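Local coordinates for protein trichosurin (Trichosurus vulpecula, PDB 2RA6) that binds 4-ethylphenol inside a lipocalin beta-barrel and, as a secreted homodimeric whey protein of possum milk, probably carries small molecules, at residues R38-I41 against P46-N49; G59-F64 against R87-N92; N107-F112 against N137-R142; V124-F129 against K141-D146; D146-N149 against R153-N156. The protein carries 1 engineered substitution. All coordinates share one frame; numbering follows the deposited sequence.

In the fold
All five contacts belong to one lipocalin fold. Contact 4 is the buried one: an aromatic ring of helix 137-148 meets strand 121-130 with no hydrogen bond between them. Contact 3 joins the same helix, near its start, to the neighbouring strand 109-118 and mixes apolar packing with a polar fringe, while contact 5 lies at the far end of that helix and is partly buried, with exposed arginines on its rim. Contacts 1 and 2 are partly buried and involve no helix. Contact 1 folds a loop on itself through hydrogen bonds to carbonyls and packs on contact 4 through Val125; contact 2 bridges two strands over the intervening strand 72-82, beside 4-ethylphenol, which contact 3 also reaches through Phe112.

Contact 1 of 5, residues R38-I41 against P46-N49; sequences RSLI and PFRN. With IPA (isopropyl alcohol), chain R.
Two carbonyls of segment 38-41 hold segment 46-49. Phe47 N donates to Leu40 O at 2.8 Å, and Arg48 NH1 donates to Ile41 O at 2.9 Å, both in the carbonyl plane. The second bond also lies in the guanidinium plane and is nearly straight at 159°. Arg48 reaches it with CG anti to the backbone N (chi1 -169°) and the chain extended to NE, which lays its CG and CD alongside the same oxygen; NE turns to Glu43 in a salt bridge. Packing is tightest where Leu40 CD2 meets the ring carbon CG of Pro46 at 3.5 Å. Deeper in, Ile41 CG2 lies 4.1 Å from Phe47 CB, and Leu40 CB approaches the Phe47 ring obliquely. The other side is looser: Ser39, partly exposed, barely touches the opposite segment and turns its hydroxyl to Asp37. Asn49 ND2 donates to Pro46 O and, at 2.7 Å, to O2 of an isopropyl alcohol probably from the crystallisation liquor. Both segments belong to the connection between strands 29-35 and 49-57 of the lipocalin barrel, Asn49 at the start of the latter, with Leu40, Ile41 and Phe47 packed on Val125 of strand 121-130 and Phe47 also on Phe114 of strand 109-118.

Contact 2 of 5, residues G59-F64 against R87-N92; sequences GNLNGF and RQFKLN. With ETY (4-ethylphenol), chain P.
Strands 60-69 and 88-92, to which segments 59-64 and 87-92 belong, are not neighbours in the sheet: strand 72-82 lies between them, and no hydrogen bond joins the two segments directly. This is side-chain packing inside the lipocalin beta-barrel, where Leu61 and Phe89 both point their CB toward the opposite segment. Gly59, just before its strand, has a positive phi of 79° and presents its carbonyl O at the edge of the Phe89 ring, in plane and 3.7 Å from CE1. Leu61 comes over one face of that ring instead. Its CD1 stands 3.7 Å from the ring centroid in a CH-pi contact, 15° off the normal, while CG lies above CE1. With CG of Phe89 anti to the carbonyl carbon (chi1 -55°), the ring lies across the leucine branch at about a right angle. Cutting Phe89 back to alanine removes the ring, and would probably strip one side of Leu61 CD1 and CG of its aromatic cover and open a gap between the two strands, with Phe112 of strand 109-118 remaining as a neighbour of the leucine. Leu61 also belongs to the 4-ethylphenol pocket: its CB touches ligand C6. Gly63 lies close beside that C6, where a side-chain carbon would clash. Leu61 thus joins the aromatic contact to the bound phenol, whose O1 lies 2.6 Å from Leu61 O and accepts a hydrogen bond from Gly63 N at 3.0 Å.

Contact 3 of 5, residues N107-F112 against N137-R142; sequences NEYAKF and NEIKKR. With ETY (4-ethylphenol), chain P.
Ile139 lays its CG2 methyl over one face of the Tyr109 ring, 4.3 Å from the centroid and 18° off the normal, so that the contact is CH-pi and offset toward the rim. The other branch ends in CD1, which touches ring atom CD2 of Tyr109 at 3.8 Å and passes Glu108 OE1. The tyrosine CG sits between its backbone N and carbonyl carbon (chi1 78°), which swings the ring out toward the helix. Arg142 crosses the tyrosine at about a right angle, its guanidinium plane inclined 56° to the ring. NH2 of Arg142 comes to 2.9 Å from Tyr109 OH at a poor angle for a hydrogen bond; both groups are bonded to Ser104 OG, which holds them near each other. Phe112, on the same strand, belongs to the ligand site: C7 of 4-ethylphenol stands over the centre of its ring, 3.5 Å above the plane. Residues 109-112 therefore serve two surfaces, Tyr109 packing outward on helix 137-148 and Phe112 inward on the ligand, as is characteristic of a lipocalin, whose C-terminal helix lies against the outside of its ligand-binding barrel.

Contact 4 of 5, residues V124-F129 against K141-D146; sequences VVANLF and KRFEED
Phe143 sets one ring face against Leu128, whose CB stands over the ring centre, 3.8 Å from the centroid and 6° off the normal, a nearly ideal CH-pi approach. Ala126, one strand repeat earlier, brings its CB obliquely to CZ of the Phe143 ring at 3.6 Å, and its carbonyl carbon lies at the ring edge, in plane. Leu128 CD2 reaches back along the phenylalanine to CB and CG, at 4.0 Å each, as the two side chains slide past each other in opposite directions. The ring gets there because Phe143 CG is anti to the backbone N (chi1 176°), projecting from the helix toward the strand. With a serine in its place, CB of both Ala126 and Leu128 would probably lose their aromatic cover, opening a gap between helix and sheet. Farther out, on the exposed flank of the helix, Lys141 NZ makes a salt bridge with Glu145 OE2 at 3.2 Å, one turn on. Strand 124-129 and helix 141-146 run antiparallel at 176°, their axes 10.2 Å apart. The strand is held in the sheet by backbone bonds of Ala126 to Ala34 and of Asn127 to Phe112, from strands 29-35 and 109-118 on its two sides. Within the sheet Leu128 packs on Tyr109 of strand 109-118, while the helix runs along strand 121-130, with Phe143 reaching over to Val32 of strand 29-35.

Contact 5 of 5, residues D146-N149 against R153-N156; sequences DFMN and RREN
Arg153 O accepts the backbone N-H of Asn156 at 3.0 Å, a bond that closes the short 3-10 turn 154-156, and the same oxygen lies at the edge of the Phe147 ring, 4.1 Å from CE2. Asn156 CB meets that edge too, in the ring plane and 3.8 Å from Phe147 CE2, with the amide plane only 27° from that of the ring. The amide's ND2 donates to Ser35 O of strand 29-35, so the residue is tied to the barrel as well as packed on the helix. Met148 makes the other half of the contact. Its SD stands over the centre of the Arg154 guanidinium, 3.9 Å above the plane, and the bend at chi3 (-90°) brings CE to 3.5 Å from NH1. SD also lies 3.7 Å from Arg154 CB. Phe147 stacks on Phe152 in the turn between the segments, and both Phe147 and Met148 touch Ile157 of strand 157-159. No hydrogen bond or salt bridge crosses between the segments: the sulfur takes one face of the exposed arginine's guanidinium, a contact that uses none of its in-plane N-H directions, so the chain leaving helix 137-148 is folded back on it by packing and not by charge.

Contact 1 of 5, residues R38-I41 against P46-N49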
# COMPACT_ATOMS: atom_id res chain seq x y z
N ARG B 38 6.22 -14.71 -5.13
CA ARG B 38 7.64 -14.96 -5.37
C ARG B 38 8.06 -14.96 -6.83
O ARG B 38 9.19 -14.59 -7.15
CB ARG B 38 8.07 -16.28 -4.71
CG ARG B 38 9.58 -16.48 -4.72
CD ARG B 38 10.05 -17.29 -3.52
NE ARG B 38 9.57 -18.66 -3.52
CZ ARG B 38 10.13 -19.65 -4.21
NH1 ARG B 38 11.20 -19.43 -4.96
NH2 ARG B 38 9.61 -20.88 -4.15
N SER B 39 7.17 -15.37 -7.74
CA SER B 39 7.53 -15.40 -9.15
C SER B 39 7.91 -14.01 -9.65
O SER B 39 8.68 -13.87 -10.59
CB SER B 39 6.38 -15.96 -10.00
OG SER B 39 5.35 -15.00 -10.18
N LEU B 40 7.38 -12.98 -9.00
CA LEU B 40 7.67 -11.61 -9.40
C LEU B 40 9.12 -11.22 -9.18
O LEU B 40 9.64 -10.35 -9.88
CB LEU B 40 6.79 -10.63 -8.63
CG LEU B 40 5.29 -10.68 -8.93
CD1 LEU B 40 4.57 -9.68 -8.02
CD2 LEU B 40 5.04 -10.35 -10.39
N ILE B 41 9.78 -11.84 -8.21
CA ILE B 41 11.17 -11.51 -7.91
C ILE B 41 12.17 -12.62 -8.19
O ILE B 41 13.36 -12.47 -7.92
CB ILE B 41 11.33 -11.02 -6.45
CG1 ILE B 41 10.74 -12.04 -5.47
CG2 ILE B 41 10.64 -9.66 -6.29
CD1 ILE B 41 10.99 -11.69 -4.00
N PRO B 46 9.27 -9.86 -13.36
CA PRO B 46 9.23 -8.43 -13.67
C PRO B 46 9.82 -7.51 -12.62
O PRO B 46 10.22 -6.38 -12.94
CB PRO B 46 7.74 -8.18 -13.91
CG PRO B 46 7.08 -9.18 -13.03
CD PRO B 46 7.91 -10.41 -13.25
N PHE B 47 9.90 -7.96 -11.37
CA PHE B 47 10.45 -7.12 -10.32
C PHE B 47 11.83 -7.53 -9.85
O PHE B 47 12.32 -7.05 -8.82
CB PHE B 47 9.49 -7.02 -9.14
CG PHE B 47 8.34 -6.09 -9.37
CD1 PHE B 47 7.16 -6.54 -9.95
CD2 PHE B 47 8.44 -4.74 -9.02
CE1 PHE B 47 6.10 -5.67 -10.19
CE2 PHE B 47 7.39 -3.86 -9.25
CZ PHE B 47 6.21 -4.33 -9.84
N ARG B 48 12.47 -8.43 -10.59
CA ARG B 48 13.82 -8.84 -10.23
C ARG B 48 14.75 -7.88 -10.96
O ARG B 48 15.36 -8.23 -11.97
CB ARG B 48 14.12 -10.28 -10.63
CG ARG B 48 15.42 -10.80 -10.03
CD ARG B 48 15.69 -12.26 -10.39
NE ARG B 48 16.97 -12.72 -9.85
CZ ARG B 48 17.16 -13.11 -8.60
NH1 ARG B 48 16.16 -13.11 -7.73
NH2 ARG B 48 18.37 -13.50 -8.20
N ASN B 49 14.82 -6.66 -10.43
CA ASN B 49 15.66 -5.63 -11.00
C ASN B 49 16.62 -5.18 -9.91
O ASN B 49 16.25 -5.14 -8.73
CB ASN B 49 14.81 -4.45 -11.49
CG ASN B 49 13.73 -4.89 -12.45
OD1 ASN B 49 14.01 -5.54 -13.46
ND2 ASN B 49 12.49 -4.53 -12.15
C1 IPA R . 10.73 -1.92 -10.95
C2 IPA R . 11.20 -2.42 -9.63
C3 IPA R . 11.60 -1.04 -9.21
O2 IPA R . 12.28 -3.37 -9.70

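Contact 2 of 5, residues G59-F64 against R87-N92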
# COMPACT_ATOMS: atom_id res chain seq x y z
N GLY B 59 11.60 16.65 -7.67
CA GLY B 59 10.88 15.86 -6.69
C GLY B 59 10.60 14.44 -7.12
O GLY B 59 10.12 13.63 -6.33
N ASN B 60 10.89 14.12 -8.38
CA ASN B 60 10.66 12.77 -8.90
C ASN B 60 11.91 11.92 -8.73
O ASN B 60 13.02 12.44 -8.64
CB ASN B 60 10.27 12.82 -10.38
CG ASN B 60 9.09 13.74 -10.65
OD1 ASN B 60 8.08 13.68 -9.96
ND2 ASN B 60 9.22 14.57 -11.67
N LEU B 61 11.73 10.60 -8.68
CA LEU B 61 12.87 9.70 -8.52
C LEU B 61 13.21 9.00 -9.83
O LEU B 61 12.43 8.19 -10.32
CB LEU B 61 12.57 8.65 -7.45
CG LEU B 61 12.15 9.18 -6.07
CD1 LEU B 61 11.97 8.01 -5.12
CD2 LEU B 61 13.22 10.14 -5.55
N ASN B 62 14.37 9.31 -10.39
CA ASN B 62 14.79 8.67 -11.63
C ASN B 62 15.71 7.51 -11.26
O ASN B 62 16.84 7.71 -10.81
CB ASN B 62 15.54 9.66 -12.53
CG ASN B 62 14.65 10.80 -13.00
OD1 ASN B 62 13.49 10.59 -13.37
ND2 ASN B 62 15.19 12.01 -13.01
N GLY B 63 15.21 6.30 -11.44
CA GLY B 63 15.99 5.13 -11.10
C GLY B 63 16.61 4.42 -12.29
O GLY B 63 16.00 4.32 -13.36
N PHE B 64 17.83 3.95 -12.09
CA PHE B 64 18.54 3.20 -13.11
C PHE B 64 18.79 1.82 -12.50
O PHE B 64 19.45 1.70 -11.47
CB PHE B 64 19.86 3.90 -13.47
CG PHE B 64 20.84 3.03 -14.21
CD1 PHE B 64 20.43 2.25 -15.30
CD2 PHE B 64 22.18 2.99 -13.83
CE1 PHE B 64 21.34 1.44 -15.98
CE2 PHE B 64 23.09 2.19 -14.50
CZ PHE B 64 22.68 1.41 -15.58
N ARG B 87 6.96 11.12 0.47
CA ARG B 87 7.42 9.74 0.47
C ARG B 87 6.55 8.77 -0.32
O ARG B 87 6.79 7.57 -0.31
CB ARG B 87 7.60 9.23 1.91
CG ARG B 87 6.34 8.74 2.58
CD ARG B 87 6.59 8.40 4.04
NE ARG B 87 5.38 7.87 4.67
CZ ARG B 87 4.82 6.71 4.34
NH1 ARG B 87 5.36 5.96 3.39
NH2 ARG B 87 3.73 6.30 4.97
N GLN B 88 5.53 9.29 -0.99
CA GLN B 88 4.66 8.45 -1.81
C GLN B 88 4.88 8.84 -3.27
O GLN B 88 4.88 10.02 -3.62
CB GLN B 88 3.19 8.66 -1.46
CG GLN B 88 2.27 7.62 -2.11
CD GLN B 88 0.81 7.87 -1.82
OE1 GLN B 88 0.45 8.32 -0.73
NE2 GLN B 88 -0.05 7.56 -2.79
N PHE B 89 5.04 7.83 -4.13
CA PHE B 89 5.28 8.07 -5.55
C PHE B 89 4.39 7.19 -6.40
O PHE B 89 3.80 6.23 -5.92
CB PHE B 89 6.74 7.79 -5.88
CG PHE B 89 7.71 8.56 -5.04
CD1 PHE B 89 8.20 9.79 -5.46
CD2 PHE B 89 8.11 8.06 -3.80
CE1 PHE B 89 9.07 10.53 -4.65
CE2 PHE B 89 8.99 8.79 -2.99
CZ PHE B 89 9.47 10.02 -3.42
N LYS B 90 4.28 7.55 -7.68
CA LYS B 90 3.49 6.77 -8.62
C LYS B 90 4.43 6.28 -9.72
O LYS B 90 5.25 7.05 -10.23
CB LYS B 90 2.37 7.62 -9.22
CG LYS B 90 2.81 8.96 -9.76
CD LYS B 90 1.61 9.80 -10.19
CE LYS B 90 2.03 11.19 -10.63
NZ LYS B 90 0.86 12.00 -11.08
N LEU B 91 4.32 5.01 -10.08
CA LEU B 91 5.18 4.43 -11.11
C LEU B 91 4.42 3.57 -12.11
O LEU B 91 3.64 2.70 -11.72
CB LEU B 91 6.27 3.58 -10.46
CG LEU B 91 7.12 2.72 -11.41
CD1 LEU B 91 8.05 3.61 -12.22
CD2 LEU B 91 7.92 1.70 -10.63
N ASN B 92 4.65 3.82 -13.39
CA ASN B 92 4.02 3.03 -14.44
C ASN B 92 5.02 1.94 -14.83
O ASN B 92 6.02 2.22 -15.49
CB ASN B 92 3.70 3.91 -15.66
CG ASN B 92 3.18 3.11 -16.84
OD1 ASN B 92 2.35 2.22 -16.69
ND2 ASN B 92 3.67 3.44 -18.04
C8 ETY P . 12.91 1.28 -6.17
C7 ETY P . 12.20 2.63 -6.08
CG ETY P . 12.24 3.42 -7.36
C3 ETY P . 11.37 3.12 -8.44
C2 ETY P . 11.41 3.86 -9.64
C5 ETY P . 13.16 4.50 -7.52
C6 ETY P . 13.21 5.25 -8.72
C1 ETY P . 12.32 4.92 -9.77
O1 ETY P . 12.36 5.64 -10.94

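Contact 3 of 5, residues N107-F112 against N137-R142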
# COMPACT_ATOMS: atom_id res chain seq x y z
N ASN B 107 20.87 7.50 5.14
CA ASN B 107 22.20 7.47 4.53
C ASN B 107 22.78 6.06 4.53
O ASN B 107 23.80 5.80 3.90
CB ASN B 107 23.15 8.40 5.29
CG ASN B 107 24.42 8.70 4.51
OD1 ASN B 107 25.41 9.16 5.08
ND2 ASN B 107 24.38 8.46 3.21
N GLU B 108 22.11 5.15 5.24
CA GLU B 108 22.57 3.77 5.32
C GLU B 108 21.76 2.81 4.46
O GLU B 108 22.32 1.92 3.82
CB GLU B 108 22.55 3.29 6.78
CG GLU B 108 23.66 3.86 7.66
CD GLU B 108 23.66 3.26 9.06
OE1 GLU B 108 23.40 2.04 9.19
OE2 GLU B 108 23.94 3.99 10.03
N TYR B 109 20.44 2.99 4.43
CA TYR B 109 19.58 2.12 3.64
C TYR B 109 18.32 2.83 3.19
O TYR B 109 17.97 3.89 3.69
CB TYR B 109 19.19 0.88 4.46
CG TYR B 109 18.09 1.09 5.48
CD1 TYR B 109 16.74 0.94 5.14
CD2 TYR B 109 18.39 1.45 6.79
CE1 TYR B 109 15.73 1.13 6.08
CE2 TYR B 109 17.38 1.65 7.74
CZ TYR B 109 16.05 1.49 7.38
OH TYR B 109 15.05 1.70 8.30
N ALA B 110 17.63 2.21 2.23
CA ALA B 110 16.38 2.74 1.73
C ALA B 110 15.43 1.56 1.57
O ALA B 110 15.82 0.49 1.08
CB ALA B 110 16.58 3.42 0.39
N LYS B 111 14.19 1.75 2.01
CA LYS B 111 13.18 0.72 1.88
C LYS B 111 12.10 1.27 0.96
O LYS B 111 11.59 2.37 1.16
CB LYS B 111 12.58 0.40 3.25
CG LYS B 111 11.46 -0.62 3.23
CD LYS B 111 10.89 -0.82 4.63
CE LYS B 111 9.71 -1.78 4.63
NZ LYS B 111 9.17 -1.94 6.00
N PHE B 112 11.77 0.51 -0.08
CA PHE B 112 10.73 0.93 -1.00
C PHE B 112 9.68 -0.17 -1.07
O PHE B 112 10.00 -1.32 -1.37
CB PHE B 112 11.29 1.17 -2.40
CG PHE B 112 11.99 2.50 -2.54
CD1 PHE B 112 11.26 3.67 -2.74
CD2 PHE B 112 13.37 2.57 -2.48
CE1 PHE B 112 11.90 4.90 -2.89
CE2 PHE B 112 14.02 3.79 -2.63
CZ PHE B 112 13.29 4.95 -2.83
N ASN B 137 23.07 -7.23 9.60
CA ASN B 137 22.13 -8.29 9.92
C ASN B 137 20.92 -7.71 10.65
O ASN B 137 19.79 -8.17 10.46
CB ASN B 137 22.82 -9.35 10.79
CG ASN B 137 23.82 -10.18 10.01
OD1 ASN B 137 24.88 -10.57 10.54
ND2 ASN B 137 23.50 -10.48 8.76
N GLU B 138 21.16 -6.68 11.46
CA GLU B 138 20.08 -6.03 12.21
C GLU B 138 19.05 -5.44 11.25
O GLU B 138 17.85 -5.68 11.40
CB GLU B 138 20.65 -4.92 13.10
CG GLU B 138 19.61 -4.24 13.99
CD GLU B 138 20.15 -3.01 14.69
OE1 GLU B 138 19.43 -2.44 15.53
OE2 GLU B 138 21.29 -2.60 14.38
N ILE B 139 19.53 -4.67 10.27
CA ILE B 139 18.64 -4.04 9.30
C ILE B 139 17.90 -5.09 8.48
O ILE B 139 16.68 -4.98 8.28
CB ILE B 139 19.42 -3.10 8.36
CG1 ILE B 139 19.92 -1.89 9.15
CG2 ILE B 139 18.53 -2.63 7.21
CD1 ILE B 139 20.82 -0.97 8.36
N LYS B 140 18.61 -6.11 8.01
CA LYS B 140 17.97 -7.15 7.21
C LYS B 140 16.94 -7.92 8.04
O LYS B 140 15.86 -8.25 7.54
CB LYS B 140 19.01 -8.09 6.60
CG LYS B 140 19.88 -7.40 5.56
CD LYS B 140 20.65 -8.37 4.67
CE LYS B 140 21.70 -9.14 5.44
NZ LYS B 140 22.53 -9.96 4.50
N LYS B 141 17.28 -8.20 9.29
CA LYS B 141 16.38 -8.94 10.18
C LYS B 141 15.06 -8.20 10.38
O LYS B 141 13.98 -8.81 10.31
CB LYS B 141 17.04 -9.17 11.54
CG LYS B 141 16.17 -9.94 12.53
CD LYS B 141 16.84 -10.04 13.90
CE LYS B 141 15.99 -10.83 14.87
NZ LYS B 141 15.84 -12.24 14.43
N ARG B 142 15.14 -6.90 10.62
CA ARG B 142 13.95 -6.09 10.84
C ARG B 142 13.09 -6.06 9.57
O ARG B 142 11.87 -6.22 9.64
CB ARG B 142 14.35 -4.68 11.26
CG ARG B 142 13.19 -3.76 11.60
CD ARG B 142 13.70 -2.40 12.06
NE ARG B 142 14.61 -1.80 11.09
CZ ARG B 142 15.18 -0.61 11.22
NH1 ARG B 142 14.94 0.14 12.29
NH2 ARG B 142 15.99 -0.15 10.28
C8 ETY P . 12.91 1.28 -6.17
C7 ETY P . 12.20 2.63 -6.08
CG ETY P . 12.24 3.42 -7.36
C3 ETY P . 11.37 3.12 -8.44
C2 ETY P . 11.41 3.86 -9.64
C5 ETY P . 13.16 4.50 -7.52
C6 ETY P . 13.21 5.25 -8.72
C1 ETY P . 12.32 4.92 -9.77
O1 ETY P . 12.36 5.64 -10.94

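Contact 4 of 5, residues V124-F129 against K141-D146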
# COMPACT_ATOMS: atom_id res chain seq x y z
N VAL B 124 2.37 -7.00 -3.46
CA VAL B 124 3.29 -6.12 -2.77
C VAL B 124 4.70 -6.63 -3.03
O VAL B 124 4.97 -7.83 -2.98
CB VAL B 124 3.00 -6.08 -1.25
CG1 VAL B 124 3.22 -7.45 -0.63
CG2 VAL B 124 3.90 -5.05 -0.59
N VAL B 125 5.58 -5.69 -3.35
CA VAL B 125 6.98 -6.02 -3.59
C VAL B 125 7.75 -5.04 -2.71
O VAL B 125 7.58 -3.83 -2.83
CB VAL B 125 7.39 -5.81 -5.07
CG1 VAL B 125 8.87 -6.15 -5.25
CG2 VAL B 125 6.55 -6.70 -5.98
N ALA B 126 8.56 -5.58 -1.82
CA ALA B 126 9.35 -4.76 -0.92
C ALA B 126 10.81 -4.85 -1.33
O ALA B 126 11.32 -5.93 -1.63
CB ALA B 126 9.18 -5.25 0.52
N ASN B 127 11.47 -3.70 -1.36
CA ASN B 127 12.87 -3.63 -1.76
C ASN B 127 13.70 -3.01 -0.66
O ASN B 127 13.32 -2.00 -0.09
CB ASN B 127 13.01 -2.75 -3.01
CG ASN B 127 12.29 -3.30 -4.23
OD1 ASN B 127 12.93 -3.75 -5.18
ND2 ASN B 127 10.96 -3.26 -4.21
N LEU B 128 14.84 -3.63 -0.34
CA LEU B 128 15.75 -3.09 0.66
C LEU B 128 17.05 -2.76 -0.07
O LEU B 128 17.71 -3.66 -0.61
CB LEU B 128 16.01 -4.09 1.78
CG LEU B 128 16.94 -3.58 2.90
CD1 LEU B 128 16.30 -2.44 3.66
CD2 LEU B 128 17.26 -4.74 3.85
N PHE B 129 17.40 -1.48 -0.09
CA PHE B 129 18.62 -1.02 -0.76
C PHE B 129 19.69 -0.60 0.23
O PHE B 129 19.38 -0.03 1.29
CB PHE B 129 18.36 0.20 -1.64
CG PHE B 129 17.37 -0.01 -2.74
CD1 PHE B 129 17.07 -1.28 -3.22
CD2 PHE B 129 16.77 1.09 -3.34
CE1 PHE B 129 16.20 -1.44 -4.30
CE2 PHE B 129 15.91 0.94 -4.40
CZ PHE B 129 15.62 -0.33 -4.89
N LYS B 141 17.28 -8.20 9.29
CA LYS B 141 16.38 -8.94 10.18
C LYS B 141 15.06 -8.20 10.38
O LYS B 141 13.98 -8.81 10.31
CB LYS B 141 17.04 -9.17 11.54
CG LYS B 141 16.17 -9.94 12.53
CD LYS B 141 16.84 -10.04 13.90
CE LYS B 141 15.99 -10.83 14.87
NZ LYS B 141 15.84 -12.24 14.43
N ARG B 142 15.14 -6.90 10.62
CA ARG B 142 13.95 -6.09 10.84
C ARG B 142 13.09 -6.06 9.57
O ARG B 142 11.87 -6.22 9.64
CB ARG B 142 14.35 -4.68 11.26
CG ARG B 142 13.19 -3.76 11.60
CD ARG B 142 13.70 -2.40 12.06
NE ARG B 142 14.61 -1.80 11.09
CZ ARG B 142 15.18 -0.61 11.22
NH1 ARG B 142 14.94 0.14 12.29
NH2 ARG B 142 15.99 -0.15 10.28
N PHE B 143 13.73 -5.87 8.42
CA PHE B 143 13.03 -5.83 7.15
C PHE B 143 12.30 -7.14 6.91
O PHE B 143 11.11 -7.17 6.56
CB PHE B 143 14.03 -5.60 6.01
CG PHE B 143 13.43 -5.64 4.63
CD1 PHE B 143 12.78 -4.53 4.10
CD2 PHE B 143 13.56 -6.78 3.84
CE1 PHE B 143 12.27 -4.56 2.79
CE2 PHE B 143 13.06 -6.82 2.54
CZ PHE B 143 12.41 -5.71 2.02
N GLU B 144 13.01 -8.24 7.09
CA GLU B 144 12.45 -9.57 6.88
C GLU B 144 11.32 -9.91 7.86
O GLU B 144 10.31 -10.48 7.46
CB GLU B 144 13.58 -10.61 6.95
CG GLU B 144 14.41 -10.61 5.67
CD GLU B 144 15.78 -11.22 5.84
OE1 GLU B 144 15.93 -12.17 6.64
OE2 GLU B 144 16.72 -10.76 5.15
N GLU B 145 11.49 -9.55 9.13
CA GLU B 145 10.46 -9.82 10.12
C GLU B 145 9.22 -8.98 9.85
O GLU B 145 8.09 -9.45 10.02
CB GLU B 145 10.98 -9.55 11.53
CG GLU B 145 12.16 -10.43 11.91
CD GLU B 145 12.55 -10.27 13.37
OE1 GLU B 145 12.60 -9.12 13.85
OE2 GLU B 145 12.81 -11.30 14.02
N ASP B 146 9.42 -7.73 9.43
CA ASP B 146 8.27 -6.87 9.15
C ASP B 146 7.46 -7.46 8.01
O ASP B 146 6.23 -7.37 8.00
CB ASP B 146 8.71 -5.46 8.78
CG ASP B 146 9.21 -4.68 9.98
OD1 ASP B 146 8.78 -5.00 11.11
OD2 ASP B 146 10.01 -3.75 9.79

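Contact 5 of 5, residues D146-N149 against R153-N156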
# COMPACT_ATOMS: atom_id res chain seq x y z
N ASP B 146 9.42 -7.73 9.43
CA ASP B 146 8.27 -6.87 9.15
C ASP B 146 7.46 -7.46 8.01
O ASP B 146 6.23 -7.37 8.00
CB ASP B 146 8.71 -5.46 8.78
CG ASP B 146 9.21 -4.68 9.98
OD1 ASP B 146 8.78 -5.00 11.11
OD2 ASP B 146 10.01 -3.75 9.79
N PHE B 147 8.15 -8.07 7.05
CA PHE B 147 7.48 -8.69 5.92
C PHE B 147 6.70 -9.91 6.39
O PHE B 147 5.51 -10.05 6.10
CB PHE B 147 8.51 -9.09 4.86
CG PHE B 147 7.91 -9.75 3.65
CD1 PHE B 147 7.13 -9.02 2.76
CD2 PHE B 147 8.11 -11.11 3.42
CE1 PHE B 147 6.56 -9.64 1.64
CE2 PHE B 147 7.55 -11.73 2.30
CZ PHE B 147 6.77 -10.99 1.42
N MET B 148 7.37 -10.80 7.12
CA MET B 148 6.71 -12.01 7.60
C MET B 148 5.58 -11.73 8.58
O MET B 148 4.60 -12.48 8.63
CB MET B 148 7.74 -12.95 8.23
CG MET B 148 8.72 -13.52 7.21
SD MET B 148 9.93 -14.66 7.91
CE MET B 148 11.25 -13.52 8.33
N ASN B 149 5.70 -10.66 9.35
CA ASN B 149 4.67 -10.31 10.33
C ASN B 149 3.35 -9.95 9.68
O ASN B 149 2.30 -9.95 10.33
CB ASN B 149 5.13 -9.14 11.21
CG ASN B 149 6.17 -9.55 12.21
OD1 ASN B 149 6.28 -10.73 12.55
ND2 ASN B 149 6.93 -8.59 12.71
N ARG B 153 5.43 -15.99 4.08
CA ARG B 153 6.43 -17.00 4.40
C ARG B 153 7.86 -16.51 4.16
O ARG B 153 8.11 -15.65 3.31
CB ARG B 153 6.18 -18.27 3.58
CG ARG B 153 6.24 -18.07 2.08
CD ARG B 153 6.18 -19.40 1.34
NE ARG B 153 4.88 -20.06 1.47
CZ ARG B 153 3.80 -19.72 0.77
NH1 ARG B 153 3.86 -18.73 -0.12
NH2 ARG B 153 2.66 -20.38 0.94
N ARG B 154 8.80 -17.07 4.91
CA ARG B 154 10.21 -16.72 4.80
C ARG B 154 10.72 -17.00 3.39
O ARG B 154 11.63 -16.32 2.90
CB ARG B 154 11.01 -17.52 5.83
CG ARG B 154 12.50 -17.26 5.83
CD ARG B 154 13.20 -18.18 6.83
NE ARG B 154 12.72 -17.98 8.19
CZ ARG B 154 12.98 -16.91 8.93
NH1 ARG B 154 13.74 -15.93 8.44
NH2 ARG B 154 12.50 -16.81 10.16
N GLU B 155 10.13 -17.99 2.74
CA GLU B 155 10.53 -18.37 1.39
C GLU B 155 10.28 -17.29 0.36
O GLU B 155 10.84 -17.32 -0.74
CB GLU B 155 9.80 -19.65 0.98
CG GLU B 155 10.12 -20.85 1.84
CD GLU B 155 9.16 -22.01 1.60
OE1 GLU B 155 7.95 -21.84 1.86
OE2 GLU B 155 9.63 -23.08 1.15
N ASN B 156 9.43 -16.32 0.70
CA ASN B 156 9.10 -15.23 -0.22
C ASN B 156 10.07 -14.06 -0.10
O ASN B 156 9.85 -13.00 -0.69
CB ASN B 156 7.67 -14.75 0.02
CG ASN B 156 6.65 -15.63 -0.67
OD1 ASN B 156 6.77 -16.86 -0.67
ND2 ASN B 156 5.63 -15.01 -1.25